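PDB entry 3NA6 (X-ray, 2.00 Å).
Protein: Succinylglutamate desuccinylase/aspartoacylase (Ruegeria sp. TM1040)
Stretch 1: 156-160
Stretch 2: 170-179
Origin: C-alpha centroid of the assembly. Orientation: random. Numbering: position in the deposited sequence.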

# COMPACT_ATOMS: atom_id res chain seq x y z
N PHE A 156 -7.42 20.19 30.00
CA PHE A 156 -7.38 21.64 30.26
C PHE A 156 -8.08 22.51 29.21
O PHE A 156 -8.24 22.12 28.04
CB PHE A 156 -5.95 22.16 30.57
CG PHE A 156 -4.99 22.05 29.44
CD1 PHE A 156 -4.95 23.01 28.44
CD2 PHE A 156 -4.09 21.01 29.38
CE1 PHE A 156 -4.02 22.91 27.39
CE2 PHE A 156 -3.17 20.92 28.34
CZ PHE A 156 -3.14 21.87 27.35
N ALA A 157 -8.54 23.67 29.65
CA ALA A 157 -8.87 24.77 28.73
C ALA A 157 -7.68 25.73 28.75
O ALA A 157 -7.08 25.94 29.83
CB ALA A 157 -10.13 25.45 29.19
N ALA A 158 -7.37 26.33 27.60
CA ALA A 158 -6.21 27.20 27.45
C ALA A 158 -6.59 28.56 26.87
O ALA A 158 -7.43 28.64 25.97
CB ALA A 158 -5.15 26.55 26.58
N ALA A 159 -5.94 29.59 27.40
CA ALA A 159 -6.01 30.98 26.91
C ALA A 159 -4.58 31.44 26.61
O ALA A 159 -3.62 31.03 27.32
CB ALA A 159 -6.60 31.89 28.02
N HIS A 160 -4.43 32.33 25.64
CA HIS A 160 -3.11 32.72 25.18
C HIS A 160 -2.65 34.07 25.70
O HIS A 160 -3.44 34.96 25.97
CB HIS A 160 -3.04 32.68 23.66
CG HIS A 160 -3.18 31.30 23.10
ND1 HIS A 160 -4.11 30.96 22.14
CD2 HIS A 160 -2.53 30.14 23.41
CE1 HIS A 160 -4.02 29.67 21.87
NE2 HIS A 160 -3.07 29.15 22.63
N ALA A 170 -9.89 39.03 27.86
CA ALA A 170 -11.17 38.50 27.40
C ALA A 170 -11.06 36.99 27.18
O ALA A 170 -11.93 36.21 27.60
CB ALA A 170 -11.62 39.21 26.12
N CYS A 171 -9.98 36.58 26.51
CA CYS A 171 -9.69 35.16 26.32
C CYS A 171 -9.54 34.41 27.65
O CYS A 171 -10.05 33.31 27.80
CB CYS A 171 -8.45 34.96 25.45
SG CYS A 171 -8.63 35.50 23.72
N PHE A 172 -8.83 35.01 28.59
CA PHE A 172 -8.65 34.41 29.93
C PHE A 172 -10.00 34.18 30.64
O PHE A 172 -10.25 33.11 31.24
CB PHE A 172 -7.74 35.31 30.78
CG PHE A 172 -7.48 34.79 32.17
CD1 PHE A 172 -6.52 33.82 32.41
CD2 PHE A 172 -8.21 35.27 33.23
CE1 PHE A 172 -6.33 33.33 33.72
CE2 PHE A 172 -8.00 34.79 34.53
CZ PHE A 172 -7.07 33.81 34.76
N ALA A 173 -10.87 35.18 30.58
CA ALA A 173 -12.20 35.10 31.19
C ALA A 173 -13.01 33.98 30.54
O ALA A 173 -13.70 33.22 31.24
CB ALA A 173 -12.93 36.44 31.08
N ALA A 174 -12.93 33.85 29.21
CA ALA A 174 -13.69 32.79 28.51
C ALA A 174 -13.17 31.38 28.90
O ALA A 174 -13.94 30.41 29.01
CB ALA A 174 -13.67 33.01 26.97
N MSE A 175 -11.87 31.30 29.14
CA MSE A 175 -11.22 30.04 29.51
C MSE A 175 -11.64 29.66 30.92
O MSE A 175 -11.95 28.49 31.16
CB MSE A 175 -9.69 30.17 29.38
CG MSE A 175 -8.88 28.91 29.79
SE MSE A 175 -8.58 28.84 31.70
CE MSE A 175 -7.15 30.18 31.69
N GLN A 176 -11.64 30.62 31.85
CA GLN A 176 -12.18 30.38 33.18
C GLN A 176 -13.63 29.90 33.15
O GLN A 176 -13.98 29.01 33.93
CB GLN A 176 -12.10 31.60 34.08
CG GLN A 176 -10.71 32.03 34.42
CD GLN A 176 -10.69 33.05 35.53
OE1 GLN A 176 -11.48 34.01 35.55
NE2 GLN A 176 -9.80 32.86 36.47
N ALA A 177 -14.48 30.52 32.32
CA ALA A 177 -15.88 30.09 32.22
C ALA A 177 -15.97 28.63 31.79
O ALA A 177 -16.83 27.91 32.27
CB ALA A 177 -16.67 30.96 31.24
N PHE A 178 -15.12 28.22 30.84
CA PHE A 178 -15.11 26.82 30.36
C PHE A 178 -14.99 25.87 31.54
O PHE A 178 -15.70 24.87 31.62
CB PHE A 178 -13.95 26.57 29.38
CG PHE A 178 -14.06 25.27 28.60
CD1 PHE A 178 -13.63 24.07 29.15
CD2 PHE A 178 -14.57 25.25 27.30
CE1 PHE A 178 -13.73 22.87 28.43
CE2 PHE A 178 -14.68 24.08 26.58
CZ PHE A 178 -14.24 22.87 27.14
N ASN A 179 -14.10 26.23 32.47
CA ASN A 179 -13.99 25.58 33.78
C ASN A 179 -13.65 24.09 33.68
O ASN A 179 -14.29 23.21 34.30
CB ASN A 179 -15.26 25.84 34.59
CG ASN A 179 -15.19 25.30 36.02
OD1 ASN A 179 -16.04 24.51 36.42
ND2 ASN A 179 -14.17 25.71 36.78

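The strand 156-160 and the helix 170-178 run almost exactly antiparallel, with 174° between their N-to-C directions, and their axes approach to 7.3 Å. At this separation the strand presents two alanines, Ala 157 and Ala 159, whose CA-to-CB bonds point toward the helix. The CA of Ala 159 lies 5.3 Å from the CA of Phe 172, and the CA of Ala 157 lies 5.8 Å from the CA of Met 175. No hydrogen bond links the stretches; the contact is apolar packing that buries 283 Å², both sides summed.

The extended backbone of the strand, with phi from -126° to -100° and psi from 141° to 153°, alternates its side chains. Phe 156, Ala 158 and His 160 therefore point away. With their CA-to-CB bonds away from the helix, Phe 156 (chi1 p, 65°) and His 160 (chi1 m, -66°) make no contact with it, and His 160 ND1 is hydrogen-bonded elsewhere in the structure.

Ala 159 sits against the helix backbone itself. Its CB is 3.7 Å from Cys 171 O and 3.8 Å from Phe 172 CA, distances open to a methyl group that reaches no farther than CB. The carbonyl of Cys 171 is not left unpaired by this contact, because Cys 171 O accepts the helical hydrogen bond from Met 175 N at 3.0 Å. Ala 159 CB also packs on Met 175 CB at 3.8 Å and, more loosely, on Cys 171 CB at 4.4 Å. Cys 171 adopts chi1 m (-67°), and its SG lies farther from Ala 159 CB than its own CB does. Phe 172 points sideways with chi1 t (-180°); its CA, 3.8 Å from Ala 159 CB, is its closest atom, and its ring CD1 stays 4.8 Å from that CB.

Met 175, modelled as selenomethionine, spans both alanines. With chi1 t (178°), Met 175 CG extends to the strand backbone, 3.5 Å from Ala 157 O and 3.7 Å from Ala 158 N, while also lying 3.7 Å from Ala 157 CB. Chi2 and chi3 then both turn to m (-84° and -77°), folding the chain so that Met 175 CE lies 3.4 Å from its own CB. A long, unbranched side chain suits this buried place: with CG against Ala 157, the torsions bring Met 175 CE to 4.1 Å from Ala 159 CB, so one flexible apolar chain reaches both alanines.

One turn on, Phe 178 points toward the strand with chi1 t (-166°) and chi2 -84°. Its CD1 comes 3.8 Å from Ala 157 CB, and the methyl meets the ring obliquely. Ala 157 thus touches both Met 175 and Phe 178.

The helical register keeps these groups on one side: Cys 171, Met 175 and Phe 178 follow a spacing of four and then three residues and all point toward the strand, whereas Ala 173 and the exposed Gln 176 point away. Asn 179, with phi 61°, leaves helical geometry.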